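PDB 2ZC0: alanine glyoxylate transaminase from Thermococcus litoralis, which probably catalyses transfer of the amino group of alanine to glyoxylate, with pyridoxal 5'-phosphate as its cofactor. Local coordinates for residues M70-A74 with N75-E79; A287-Y290 with L291-Y295; F277-A281 with I282-I286; M270-Q273 with P274-C278; L54-I57 with A58-L62. All coordinates share one frame; numbering follows the deposited sequence.

Contact 1: M70-A74 with N75-E79. With PMP (4'-deoxy-4'-aminopyridoxal-5'-phosphate), chain I.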
loop_
_atom_site.group_PDB
_atom_site.type_symbol
_atom_site.label_atom_id
_atom_site.label_comp_id
_atom_site.label_asym_id
_atom_site.label_seq_id
_atom_site.Cartn_x
_atom_site.Cartn_y
_atom_site.Cartn_z
ATOM N N MET A 70 7.796 9.468 -34.367
ATOM C CA MET A 70 6.624 9.807 -33.574
ATOM C C MET A 70 6.179 8.732 -32.588
ATOM O O MET A 70 6.749 7.641 -32.520
ATOM C CB MET A 70 5.451 10.126 -34.508
ATOM C CG MET A 70 5.671 11.273 -35.496
ATOM S SD MET A 70 4.130 11.665 -36.387
ATOM C CE MET A 70 4.125 10.439 -37.674
ATOM N N TYR A 71 5.148 9.048 -31.815
ATOM C CA TYR A 71 4.609 8.087 -30.872
ATOM C C TYR A 71 4.140 6.865 -31.643
ATOM O O TYR A 71 3.945 6.916 -32.859
ATOM C CB TYR A 71 3.415 8.676 -30.122
ATOM C CG TYR A 71 3.783 9.743 -29.127
ATOM C CD1 TYR A 71 4.739 9.497 -28.141
ATOM C CD2 TYR A 71 3.125 10.979 -29.123
ATOM C CE1 TYR A 71 5.025 10.442 -27.175
ATOM C CE2 TYR A 71 3.404 11.933 -28.162
ATOM C CZ TYR A 71 4.355 11.656 -27.188
ATOM O OH TYR A 71 4.641 12.579 -26.222
ATOM N N THR A 72 3.947 5.769 -30.921
ATOM C CA THR A 72 3.463 4.519 -31.499
ATOM C C THR A 72 2.385 4.051 -30.529
ATOM O O THR A 72 2.289 4.571 -29.428
ATOM C CB THR A 72 4.583 3.445 -31.535
ATOM O OG1 THR A 72 4.166 2.335 -32.334
ATOM C CG2 THR A 72 4.861 2.931 -30.149
ATOM N N PRO A 73 1.534 3.106 -30.937
ATOM C CA PRO A 73 0.526 2.668 -29.969
ATOM C C PRO A 73 1.258 2.097 -28.742
ATOM O O PRO A 73 2.354 1.539 -28.867
ATOM C CB PRO A 73 -0.245 1.594 -30.736
ATOM C CG PRO A 73 -0.204 2.113 -32.154
ATOM C CD PRO A 73 1.216 2.646 -32.302
ATOM N N ALA A 74 0.657 2.242 -27.565
ATOM C CA ALA A 74 1.262 1.758 -26.325
ATOM C C ALA A 74 1.826 0.340 -26.444
ATOM O O ALA A 74 2.883 0.044 -25.898
ATOM C CB ALA A 74 0.246 1.828 -25.182
ATOM N N ASN A 75 1.125 -0.536 -27.151
ATOM C CA ASN A 75 1.601 -1.906 -27.301
ATOM C C ASN A 75 2.621 -2.115 -28.421
ATOM O O ASN A 75 3.072 -3.233 -28.629
ATOM C CB ASN A 75 0.429 -2.862 -27.515
ATOM C CG ASN A 75 -0.504 -2.406 -28.611
ATOM O OD1 ASN A 75 -1.406 -3.135 -29.005
ATOM N ND2 ASN A 75 -0.298 -1.195 -29.104
ATOM N N GLY A 76 2.988 -1.054 -29.132
ATOM C CA GLY A 76 3.954 -1.198 -30.205
ATOM C C GLY A 76 3.307 -1.259 -31.578
ATOM O O GLY A 76 2.187 -1.743 -31.704
ATOM N N ILE A 77 4.001 -0.775 -32.606
ATOM C CA ILE A 77 3.441 -0.790 -33.950
ATOM C C ILE A 77 2.998 -2.199 -34.327
ATOM O O ILE A 77 3.680 -3.180 -34.022
ATOM C CB ILE A 77 4.449 -0.271 -35.007
ATOM C CG1 ILE A 77 5.778 -1.008 -34.874
ATOM C CG2 ILE A 77 4.659 1.238 -34.846
ATOM C CD1 ILE A 77 6.839 -0.493 -35.836
ATOM N N PRO A 78 1.840 -2.316 -35.002
ATOM C CA PRO A 78 1.282 -3.607 -35.428
ATOM C C PRO A 78 2.233 -4.494 -36.241
ATOM O O PRO A 78 2.252 -5.711 -36.059
ATOM C CB PRO A 78 0.044 -3.203 -36.232
ATOM C CG PRO A 78 -0.347 -1.877 -35.630
ATOM C CD PRO A 78 0.979 -1.196 -35.430
ATOM N N GLU A 79 3.011 -3.896 -37.139
ATOM C CA GLU A 79 3.934 -4.673 -37.966
ATOM C C GLU A 79 4.937 -5.453 -37.108
ATOM O O GLU A 79 5.179 -6.630 -37.354
ATOM C CB GLU A 79 4.713 -3.762 -38.935
ATOM C CG GLU A 79 3.874 -2.743 -39.713
ATOM C CD GLU A 79 3.278 -1.671 -38.818
ATOM O OE1 GLU A 79 3.969 -1.235 -37.873
ATOM O OE2 GLU A 79 2.128 -1.258 -39.061
HETATM N N1 PMP I . 4.212 16.311 -20.286
HETATM C C2 PMP I . 3.280 16.928 -21.050
HETATM C C2A PMP I . 2.599 18.161 -20.446
HETATM C C3 PMP I . 2.961 16.454 -22.349
HETATM O O3 PMP I . 2.005 17.112 -23.094
HETATM C C4 PMP I . 3.646 15.280 -22.852
HETATM C C4A PMP I . 3.303 14.764 -24.266
HETATM N N4A PMP I . 2.789 13.398 -24.284
HETATM C C5 PMP I . 4.700 14.621 -21.929
HETATM C C6 PMP I . 4.934 15.184 -20.656
HETATM C C5A PMP I . 5.498 13.381 -22.350
HETATM O O4P PMP I . 6.251 13.723 -23.080
HETATM P P PMP I . 7.257 12.492 -23.594
HETATM O O1P PMP I . 9.116 12.768 -23.445
HETATM O O2P PMP I . 6.858 12.307 -25.453
HETATM O O3P PMP I . 6.938 10.898 -22.787
#

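Contact 2: A287-Y290 with L291-Y295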
loop_
_atom_site.group_PDB
_atom_site.type_symbol
_atom_site.label_atom_id
_atom_site.label_comp_id
_atom_site.label_asym_id
_atom_site.label_seq_id
_atom_site.Cartn_x
_atom_site.Cartn_y
_atom_site.Cartn_z
ATOM N N ALA A 287 14.095 -2.864 -35.559
ATOM C CA ALA A 287 13.827 -4.271 -35.258
ATOM C C ALA A 287 12.881 -4.899 -36.274
ATOM O O ALA A 287 12.967 -6.094 -36.564
ATOM C CB ALA A 287 13.228 -4.402 -33.850
ATOM N N LEU A 288 11.969 -4.085 -36.799
ATOM C CA LEU A 288 11.004 -4.550 -37.783
ATOM C C LEU A 288 11.699 -4.940 -39.085
ATOM O O LEU A 288 11.406 -5.990 -39.660
ATOM C CB LEU A 288 9.961 -3.467 -38.063
ATOM C CG LEU A 288 8.934 -3.807 -39.146
ATOM C CD1 LEU A 288 8.186 -5.083 -38.782
ATOM C CD2 LEU A 288 7.978 -2.647 -39.308
ATOM N N GLU A 289 12.607 -4.085 -39.551
ATOM C CA GLU A 289 13.352 -4.351 -40.778
ATOM C C GLU A 289 14.325 -5.497 -40.562
ATOM O O GLU A 289 14.466 -6.373 -41.409
ATOM C CB GLU A 289 14.129 -3.111 -41.224
ATOM C CG GLU A 289 13.284 -2.088 -41.955
ATOM C CD GLU A 289 12.533 -2.699 -43.125
ATOM O OE1 GLU A 289 13.179 -3.325 -43.992
ATOM O OE2 GLU A 289 11.293 -2.552 -43.171
ATOM N N TYR A 290 15.002 -5.477 -39.419
ATOM C CA TYR A 290 15.956 -6.517 -39.074
ATOM C C TYR A 290 15.287 -7.877 -39.255
ATOM O O TYR A 290 15.837 -8.778 -39.887
ATOM C CB TYR A 290 16.393 -6.345 -37.625
ATOM C CG TYR A 290 17.356 -7.395 -37.126
ATOM C CD1 TYR A 290 18.736 -7.205 -37.213
ATOM C CD2 TYR A 290 16.888 -8.576 -36.554
ATOM C CE1 TYR A 290 19.623 -8.168 -36.738
ATOM C CE2 TYR A 290 17.768 -9.546 -36.080
ATOM C CZ TYR A 290 19.132 -9.336 -36.177
ATOM O OH TYR A 290 20.000 -10.297 -35.720
ATOM N N LEU A 291 14.085 -8.016 -38.708
ATOM C CA LEU A 291 13.367 -9.277 -38.807
ATOM C C LEU A 291 12.871 -9.582 -40.216
ATOM O O LEU A 291 13.100 -10.675 -40.731
ATOM C CB LEU A 291 12.186 -9.294 -37.833
ATOM C CG LEU A 291 12.533 -9.337 -36.343
ATOM C CD1 LEU A 291 11.239 -9.399 -35.545
ATOM C CD2 LEU A 291 13.415 -10.548 -36.030
ATOM N N LYS A 292 12.200 -8.615 -40.836
ATOM C CA LYS A 292 11.666 -8.788 -42.182
ATOM C C LYS A 292 12.711 -9.130 -43.243
ATOM O O LYS A 292 12.412 -9.852 -44.192
ATOM C CB LYS A 292 10.899 -7.530 -42.620
ATOM C CG LYS A 292 9.450 -7.466 -42.130
ATOM C CD LYS A 292 8.729 -6.229 -42.668
ATOM C CE LYS A 292 7.268 -6.195 -42.200
ATOM N NZ LYS A 292 6.552 -4.935 -42.572
ATOM N N ARG A 293 13.928 -8.617 -43.078
ATOM C CA ARG A 293 14.998 -8.857 -44.041
ATOM C C ARG A 293 15.812 -10.122 -43.763
ATOM O O ARG A 293 16.785 -10.411 -44.457
ATOM C CB ARG A 293 15.913 -7.633 -44.108
ATOM C CG ARG A 293 15.138 -6.357 -44.394
ATOM C CD ARG A 293 15.835 -5.460 -45.393
ATOM N NE ARG A 293 16.614 -4.398 -44.771
ATOM C CZ ARG A 293 17.284 -3.475 -45.457
ATOM N NH1 ARG A 293 17.262 -3.496 -46.782
ATOM N NH2 ARG A 293 17.969 -2.530 -44.824
ATOM N N GLY A 294 15.405 -10.873 -42.746
ATOM C CA GLY A 294 16.086 -12.111 -42.409
ATOM C C GLY A 294 17.489 -12.003 -41.852
ATOM O O GLY A 294 18.284 -12.934 -42.002
ATOM N N TYR A 295 17.799 -10.886 -41.199
ATOM C CA TYR A 295 19.125 -10.685 -40.616
ATOM C C TYR A 295 19.350 -11.488 -39.342
ATOM O O TYR A 295 20.474 -11.569 -38.847
ATOM C CB TYR A 295 19.369 -9.192 -40.347
ATOM C CG TYR A 295 19.536 -8.393 -41.618
ATOM C CD1 TYR A 295 19.544 -7.000 -41.604
ATOM C CD2 TYR A 295 19.664 -9.038 -42.847
ATOM C CE1 TYR A 295 19.670 -6.274 -42.789
ATOM C CE2 TYR A 295 19.791 -8.325 -44.025
ATOM C CZ TYR A 295 19.791 -6.950 -43.994
ATOM O OH TYR A 295 19.894 -6.269 -45.181
#

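Contact 3: F277-A281 with I282-I286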
loop_
_atom_site.group_PDB
_atom_site.type_symbol
_atom_site.label_atom_id
_atom_site.label_comp_id
_atom_site.label_asym_id
_atom_site.label_seq_id
_atom_site.Cartn_x
_atom_site.Cartn_y
_atom_site.Cartn_z
ATOM N N PHE A 277 4.734 5.567 -22.195
ATOM C CA PHE A 277 4.048 6.061 -23.395
ATOM C C PHE A 277 4.189 5.000 -24.482
ATOM O O PHE A 277 3.198 4.463 -24.969
ATOM C CB PHE A 277 4.587 7.411 -23.903
ATOM C CG PHE A 277 3.523 8.258 -24.561
ATOM C CD1 PHE A 277 2.955 9.335 -23.883
ATOM C CD2 PHE A 277 3.019 7.923 -25.819
ATOM C CE1 PHE A 277 1.902 10.063 -24.443
ATOM C CE2 PHE A 277 1.962 8.648 -26.388
ATOM C CZ PHE A 277 1.403 9.718 -25.698
ATOM N N CYS A 278 5.424 4.700 -24.861
ATOM C CA CYS A 278 5.679 3.645 -25.841
ATOM C C CYS A 278 7.165 3.386 -25.948
ATOM O O CYS A 278 7.980 4.201 -25.531
ATOM C CB CYS A 278 5.129 4.007 -27.231
ATOM S SG CYS A 278 5.991 5.345 -28.060
ATOM N N ALA A 279 7.500 2.215 -26.477
ATOM C CA ALA A 279 8.891 1.827 -26.706
ATOM C C ALA A 279 9.368 2.778 -27.811
ATOM O O ALA A 279 8.554 3.304 -28.576
ATOM C CB ALA A 279 8.943 0.377 -27.184
ATOM N N PRO A 280 10.683 3.010 -27.914
ATOM C CA PRO A 280 11.292 3.898 -28.917
ATOM C C PRO A 280 10.891 3.531 -30.350
ATOM O O PRO A 280 11.056 2.387 -30.767
ATOM C CB PRO A 280 12.796 3.700 -28.688
ATOM C CG PRO A 280 12.882 3.249 -27.265
ATOM C CD PRO A 280 11.719 2.315 -27.133
ATOM N N ALA A 281 10.381 4.502 -31.102
ATOM C CA ALA A 281 9.955 4.261 -32.478
ATOM C C ALA A 281 11.104 3.766 -33.353
ATOM O O ALA A 281 10.951 2.795 -34.105
ATOM C CB ALA A 281 9.360 5.529 -33.074
ATOM N N ILE A 282 12.252 4.428 -33.257
ATOM C CA ILE A 282 13.399 4.022 -34.052
ATOM C C ILE A 282 13.804 2.586 -33.755
ATOM O O ILE A 282 14.091 1.822 -34.668
ATOM C CB ILE A 282 14.630 4.899 -33.797
ATOM C CG1 ILE A 282 14.929 4.939 -32.306
ATOM C CG2 ILE A 282 14.410 6.288 -34.375
ATOM C CD1 ILE A 282 16.166 5.708 -31.982
ATOM N N SER A 283 13.822 2.208 -32.483
ATOM C CA SER A 283 14.212 0.853 -32.127
ATOM C C SER A 283 13.203 -0.155 -32.646
ATOM O O SER A 283 13.567 -1.265 -33.042
ATOM C CB SER A 283 14.340 0.709 -30.614
ATOM O OG SER A 283 15.254 1.653 -30.087
ATOM N N GLN A 284 11.933 0.230 -32.650
ATOM C CA GLN A 284 10.896 -0.677 -33.118
ATOM C C GLN A 284 11.022 -0.893 -34.628
ATOM O O GLN A 284 10.979 -2.023 -35.109
ATOM C CB GLN A 284 9.503 -0.131 -32.774
ATOM C CG GLN A 284 9.174 -0.065 -31.275
ATOM C CD GLN A 284 7.718 0.284 -31.033
ATOM O OE1 GLN A 284 7.400 1.293 -30.383
ATOM N NE2 GLN A 284 6.818 -0.548 -31.559
ATOM N N TYR A 285 11.183 0.195 -35.370
ATOM C CA TYR A 285 11.312 0.104 -36.816
ATOM C C TYR A 285 12.610 -0.602 -37.217
ATOM O O TYR A 285 12.613 -1.419 -38.139
ATOM C CB TYR A 285 11.205 1.502 -37.436
ATOM C CG TYR A 285 9.767 1.908 -37.682
ATOM C CD1 TYR A 285 8.991 1.225 -38.613
ATOM C CD2 TYR A 285 9.167 2.938 -36.954
ATOM C CE1 TYR A 285 7.655 1.546 -38.818
ATOM C CE2 TYR A 285 7.824 3.271 -37.149
ATOM C CZ TYR A 285 7.076 2.563 -38.086
ATOM O OH TYR A 285 5.741 2.849 -38.284
ATOM N N ILE A 286 13.698 -0.305 -36.511
ATOM C CA ILE A 286 14.972 -0.957 -36.786
ATOM C C ILE A 286 14.786 -2.470 -36.627
ATOM O O ILE A 286 15.262 -3.257 -37.451
ATOM C CB ILE A 286 16.082 -0.496 -35.814
ATOM C CG1 ILE A 286 16.536 0.929 -36.145
ATOM C CG2 ILE A 286 17.280 -1.442 -35.898
ATOM C CD1 ILE A 286 17.698 1.400 -35.281
#

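Contact 4: M270-Q273 with P274-C278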
loop_
_atom_site.group_PDB
_atom_site.type_symbol
_atom_site.label_atom_id
_atom_site.label_comp_id
_atom_site.label_asym_id
_atom_site.label_seq_id
_atom_site.Cartn_x
_atom_site.Cartn_y
_atom_site.Cartn_z
ATOM N N MET A 270 -3.597 -0.973 -20.255
ATOM C CA MET A 270 -4.239 0.239 -19.733
ATOM C C MET A 270 -3.284 1.136 -18.973
ATOM O O MET A 270 -3.390 2.351 -19.041
ATOM C CB MET A 270 -5.380 -0.101 -18.779
ATOM C CG MET A 270 -6.709 -0.491 -19.391
ATOM S SD MET A 270 -8.005 -0.558 -18.079
ATOM C CE MET A 270 -9.409 -1.163 -19.031
ATOM N N GLN A 271 -2.361 0.536 -18.224
ATOM C CA GLN A 271 -1.417 1.330 -17.439
ATOM C C GLN A 271 -0.188 1.816 -18.202
ATOM O O GLN A 271 0.425 2.802 -17.805
ATOM C CB GLN A 271 -0.942 0.543 -16.214
ATOM C CG GLN A 271 -0.133 -0.695 -16.563
ATOM C CD GLN A 271 0.699 -1.254 -15.402
ATOM O OE1 GLN A 271 0.531 -0.868 -14.243
ATOM N NE2 GLN A 271 1.591 -2.180 -15.722
ATOM N N LYS A 272 0.152 1.145 -19.303
ATOM C CA LYS A 272 1.359 1.473 -20.060
ATOM C C LYS A 272 1.596 2.866 -20.656
ATOM O O LYS A 272 2.703 3.388 -20.532
ATOM C CB LYS A 272 1.574 0.426 -21.156
ATOM C CG LYS A 272 2.986 0.393 -21.711
ATOM C CD LYS A 272 3.179 -0.823 -22.621
ATOM C CE LYS A 272 4.588 -0.874 -23.178
ATOM N NZ LYS A 272 4.840 0.283 -24.062
ATOM N N GLN A 273 0.607 3.476 -21.306
ATOM C CA GLN A 273 0.862 4.794 -21.894
ATOM C C GLN A 273 1.345 5.811 -20.838
ATOM O O GLN A 273 2.289 6.552 -21.090
ATOM C CB GLN A 273 -0.371 5.314 -22.662
ATOM C CG GLN A 273 -0.086 6.610 -23.474
ATOM C CD GLN A 273 -1.187 6.980 -24.480
ATOM O OE1 GLN A 273 -1.153 6.572 -25.649
ATOM N NE2 GLN A 273 -2.165 7.766 -24.024
ATOM N N PRO A 274 0.723 5.837 -19.640
ATOM C CA PRO A 274 1.149 6.783 -18.595
ATOM C C PRO A 274 2.482 6.449 -17.891
ATOM O O PRO A 274 2.928 7.203 -17.019
ATOM C CB PRO A 274 -0.028 6.800 -17.611
ATOM C CG PRO A 274 -1.201 6.342 -18.438
ATOM C CD PRO A 274 -0.612 5.286 -19.344
ATOM N N ILE A 275 3.122 5.327 -18.212
ATOM C CA ILE A 275 4.409 5.096 -17.564
ATOM C C ILE A 275 5.595 5.227 -18.527
ATOM O O ILE A 275 6.608 5.802 -18.150
ATOM C CB ILE A 275 4.480 3.757 -16.759
ATOM C CG1 ILE A 275 5.614 2.897 -17.290
ATOM C CG2 ILE A 275 3.155 3.043 -16.758
ATOM C CD1 ILE A 275 6.042 1.869 -16.308
ATOM N N ASP A 276 5.485 4.715 -19.755
ATOM C CA ASP A 276 6.568 4.904 -20.732
ATOM C C ASP A 276 6.055 5.515 -22.045
ATOM O O ASP A 276 6.842 5.960 -22.865
ATOM C CB ASP A 276 7.325 3.592 -21.049
ATOM C CG ASP A 276 6.486 2.578 -21.813
ATOM O OD1 ASP A 276 5.662 2.972 -22.651
ATOM O OD2 ASP A 276 6.676 1.364 -21.593
ATOM N N PHE A 277 4.734 5.567 -22.195
ATOM C CA PHE A 277 4.048 6.061 -23.395
ATOM C C PHE A 277 4.189 5.000 -24.482
ATOM O O PHE A 277 3.198 4.463 -24.969
ATOM C CB PHE A 277 4.587 7.411 -23.903
ATOM C CG PHE A 277 3.523 8.258 -24.561
ATOM C CD1 PHE A 277 2.955 9.335 -23.883
ATOM C CD2 PHE A 277 3.019 7.923 -25.819
ATOM C CE1 PHE A 277 1.902 10.063 -24.443
ATOM C CE2 PHE A 277 1.962 8.648 -26.388
ATOM C CZ PHE A 277 1.403 9.718 -25.698
ATOM N N CYS A 278 5.424 4.700 -24.861
ATOM C CA CYS A 278 5.679 3.645 -25.841
ATOM C C CYS A 278 7.165 3.386 -25.948
ATOM O O CYS A 278 7.980 4.201 -25.531
ATOM C CB CYS A 278 5.129 4.007 -27.231
ATOM S SG CYS A 278 5.991 5.345 -28.060
#

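Contact 5: L54-I57 with A58-L62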
loop_
_atom_site.group_PDB
_atom_site.type_symbol
_atom_site.label_atom_id
_atom_site.label_comp_id
_atom_site.label_asym_id
_atom_site.label_seq_id
_atom_site.Cartn_x
_atom_site.Cartn_y
_atom_site.Cartn_z
ATOM N N LEU A 54 22.789 -2.174 -39.168
ATOM C CA LEU A 54 21.737 -1.499 -38.398
ATOM C C LEU A 54 21.768 -0.005 -38.678
ATOM O O LEU A 54 20.735 0.661 -38.663
ATOM C CB LEU A 54 21.928 -1.731 -36.904
ATOM C CG LEU A 54 21.796 -3.158 -36.379
ATOM C CD1 LEU A 54 21.993 -3.148 -34.874
ATOM C CD2 LEU A 54 20.423 -3.731 -36.752
ATOM N N GLY A 55 22.970 0.506 -38.920
ATOM C CA GLY A 55 23.130 1.909 -39.216
ATOM C C GLY A 55 22.370 2.310 -40.469
ATOM O O GLY A 55 21.568 3.238 -40.417
ATOM N N GLU A 56 22.596 1.627 -41.592
ATOM C CA GLU A 56 21.891 1.990 -42.820
ATOM C C GLU A 56 20.385 1.761 -42.711
ATOM O O GLU A 56 19.612 2.525 -43.286
ATOM C CB GLU A 56 22.461 1.244 -44.063
ATOM C CG GLU A 56 23.343 2.133 -45.003
ATOM C CD GLU A 56 22.603 2.688 -46.244
ATOM O OE1 GLU A 56 23.082 3.702 -46.837
ATOM O OE2 GLU A 56 21.556 2.105 -46.633
ATOM N N ILE A 57 19.955 0.728 -41.985
ATOM C CA ILE A 57 18.513 0.513 -41.856
ATOM C C ILE A 57 17.920 1.651 -41.009
ATOM O O ILE A 57 16.811 2.124 -41.277
ATOM C CB ILE A 57 18.176 -0.877 -41.235
ATOM C CG1 ILE A 57 17.537 -0.724 -39.864
ATOM C CG2 ILE A 57 19.409 -1.717 -41.143
ATOM C CD1 ILE A 57 16.039 -0.650 -39.913
ATOM N N ALA A 58 18.681 2.106 -40.017
ATOM C CA ALA A 58 18.243 3.206 -39.164
ATOM C C ALA A 58 18.072 4.465 -40.020
ATOM O O ALA A 58 17.072 5.178 -39.905
ATOM C CB ALA A 58 19.266 3.451 -38.055
ATOM N N LYS A 59 19.049 4.723 -40.887
ATOM C CA LYS A 59 19.001 5.883 -41.776
ATOM C C LYS A 59 17.814 5.778 -42.730
ATOM O O LYS A 59 17.078 6.751 -42.934
ATOM C CB LYS A 59 20.286 5.982 -42.597
ATOM C CG LYS A 59 20.452 7.306 -43.342
ATOM C CD LYS A 59 21.060 7.119 -44.725
ATOM C CE LYS A 59 22.394 6.393 -44.683
ATOM N NZ LYS A 59 22.912 6.160 -46.068
ATOM N N GLU A 60 17.649 4.592 -43.318
ATOM C CA GLU A 60 16.566 4.314 -44.256
ATOM C C GLU A 60 15.212 4.558 -43.596
ATOM O O GLU A 60 14.372 5.303 -44.117
ATOM C CB GLU A 60 16.639 2.855 -44.736
ATOM C CG GLU A 60 17.760 2.542 -45.737
ATOM C CD GLU A 60 17.884 1.039 -46.027
ATOM O OE1 GLU A 60 18.618 0.660 -46.975
ATOM O OE2 GLU A 60 17.251 0.235 -45.302
ATOM N N VAL A 61 15.011 3.919 -42.449
ATOM C CA VAL A 61 13.775 4.055 -41.696
ATOM C C VAL A 61 13.428 5.514 -41.383
ATOM O O VAL A 61 12.292 5.942 -41.585
ATOM C CB VAL A 61 13.849 3.265 -40.367
ATOM C CG1 VAL A 61 12.673 3.621 -39.485
ATOM C CG2 VAL A 61 13.848 1.764 -40.655
ATOM N N LEU A 62 14.405 6.278 -40.903
ATOM C CA LEU A 62 14.167 7.678 -40.551
ATOM C C LEU A 62 13.795 8.591 -41.717
ATOM O O LEU A 62 12.874 9.403 -41.608
ATOM C CB LEU A 62 15.380 8.245 -39.809
ATOM C CG LEU A 62 15.467 7.782 -38.350
ATOM C CD1 LEU A 62 16.894 7.893 -37.813
ATOM C CD2 LEU A 62 14.489 8.615 -37.525
#

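Contact 1: M70-A74 with N75-E79
Pro73 and Gly76 close a type I beta turn: Gly76 N reaches back to Pro73 O over 2.7 Å. A side chain on Gly76, at its positive phi of 100°, would press on the carbonyl oxygen of Asn75. Within the turn, Asn75 ND2 comes back to Pro73 CB at 3.2 Å. Just ahead of it, Tyr71 shows how one side chain can cross a subunit interface. From CB, with CG set beside the backbone N and anti to the carbonyl carbon (chi1 -71°), the ring stacks on Phe277. Farther out, PMP O2P sits at the ring edge, near its plane, 3.1 Å from both CE1 and CZ of Tyr71. At the tip, Tyr71 OH donates to PMP O2P, a bond modelled as very short, and accepts from PMP N4A at 2.8 Å. The cofactor is also hydrogen-bonded by the second subunit, among others by its Tyr132 and Asn186, an arrangement consistent with the shared active sites of this aminotransferase family. Behind the turn, Ile77 is the N-cap of helix 78-91 and leans on Gln284 and Tyr285 of helix 281-292, while the Asn75 backbone is hydrogen-bonded to Ile103 of strand 101-104.

Contact 2: A287-Y290 with L291-Y295
Arg293 N closes the last turn of helix 281-292 on Glu289 O at 2.8 Å. Their side chains add a long salt bridge: Glu289 OE1 stands 3.7 Å from Arg293 NE, well out of the guanidinium plane, where charge alone acts. The stronger partner of that guanidinium is Glu60 of helix 51-64. A Schellman motif then ends the helix. Tyr295 N reaches Tyr290 O at 3.2 Å, Gly294 N bonds Leu291 O, and Gly294 supplies the positive phi before helix 295-322 starts. Around this turn, Tyr290 holds CG anti to the backbone N (chi1 178°), which lays its ring under Tyr295 CB; that carbon sits over one face, 4.0 Å from the Tyr290 centroid, in a CH-pi contact. With an alanine in place of Tyr290, Tyr295 CB would probably lose its aromatic floor and a gap would open beside Leu54. On the flanks, Tyr290 CD2 touches Leu291 CD2 at 4.0 Å, and the Leu288 side chain lies alongside the extended Lys292, its CD1 3.7 Å from Lys292 CE.

Contact 3: F277-A281 with I282-I286
Pro280 O accepts a hydrogen bond from Gln284 N at 3.0 Å, and one residue on Ala281 O accepts one from Tyr285 N at 2.9 Å with an almost straight N-H...O of 170°. These are the opening bonds of helix 281-292, and Ile286 N to Ile282 O continues the series. Pro280 holds the N-cap position, where its side chain can offer no polar cap; its ring instead packs on the first turn, CB lying 3.5 Å from Ser283 OG. That hydroxyl is placed beside its own backbone N, anti to the carbonyl carbon (chi1 -56°), and is hydrogen-bonded to Phe253 O. The start of the helix belongs to the dimer interface of this aminotransferase: Pro280 packs on Pro280 of the second subunit, Ile282 and Ser283 pack on Ser283 and Ile282 of that chain, and the backbone of Ala281 is hydrogen-bonded to it. Tyr285 brings CD2 to 3.4 Å from Ala281 O, and its OH is hydrogen-bonded to Lys67 NZ. Gln284, extended beyond CG, brings CG to 3.1 Å from Pro280 O.

Contact 4: M270-Q273 with P274-C278
Lys272 O gathers several backbone donors as the chain leaves helix 262-272. Ile275 N meets it at 3.1 Å from well above the carbonyl plane, whereas Asp276 N, at 3.2 Å, approaches nearly head-on to the carbonyl; Phe277 N adds a weak bond. The proline after Gln273 has no N-H to give, and the positive phi of Phe277 (74°) swings the chain into a new direction.

Charge joins the side chains of Lys272 and Asp276. The lysine chain runs out straight and bends at its last torsion (chi4 -65°), which brings NZ to 3.1 Å from Asp276 OD1, on the syn lone pair of that oxygen; a weak bond to Asp276 OD2 completes the salt bridge. Lys272 NZ is also hydrogen-bonded to Ala74 O.

The apolar part is a CH-pi contact. Gln273 CG lies over the centre of the Phe277 ring, 3.9 Å from the centroid, and the amide beyond it stacks only 16° from the ring plane. Phe277 also touches PMP, so a serine at this position would probably leave both Gln273 and Tyr71 without their flat partner and open a gap beside the cofactor. Gln273 and Phe277 pack on Asn134 of the second subunit.

Within the chain, Gln271 and Ile275 rest on helix 106-118, and Lys272 runs against strand 101-104.

Contact 5: L54-I57 with A58-L62
Glu56 and Lys59 are brought together by bends in both chains: the glutamate has an unusual chi1 of -105° and a further bend at chi2, and the lysine is bent at chi2 and chi3, so that they run side by side. Lys59 NZ then donates to Glu56 OE1 at 2.6 Å, in a salt bridge that meets the oxygen from above the carboxylate plane. Both torsions of Ile57 lie off the staggered positions (chi1 113°, chi2 91°), and together they bring CD1 to 3.3 Å from Val61 CG2. That is closer than carbons normally pack, which may reflect crowding or the limits of the model, so little should rest on it.

Spacings of three and four residues are those of one alpha-helix, here helix 51-64, whose regular ladder includes Val61 N to Ile57 O at 2.8 Å and Glu60 N to Glu56 O at 2.9 Å.

The second oxygen of Glu56, OE2, faces Glu60 OE1 at 3.3 Å, with the two carboxylates almost perpendicular. Their mutual repulsion is probably eased by Lys59 and by Arg293, the main partner of Glu60. On the inner side, Ile57, Ala58 and Val61 lie against Glu289, Ile286 and Tyr285 of helix 281-292. Toward the dimer partner, Leu54 and Ala58 pack on Leu62 of the second subunit, and Leu62 O accepts from Arg51 NE of that chain.

Overall arrangement
Along the chain the order is contact 5, contact 1, contact 4, contact 3, contact 2, all within the one aminotransferase fold. Helix 281-292 ties most of them together: contact 3 is its start, contact 2 its end, with centres about 14 Å apart. Contact 5, on helix 51-64, packs on both, its centre about 13 Å and 12 Å from theirs. Contact 1 lies about 7 Å from contact 3, centre to centre, and contact 4 shares Phe277 and Cys278 with contact 3. Contact 4 lies about 26 Å, centre to centre, from both contact 2 and contact 5. Contacts 1, 3, 4 and 5 all touch the second subunit; this part of the chain thus lines the subunit interface, and Tyr71 and Phe277 reach the cofactor there.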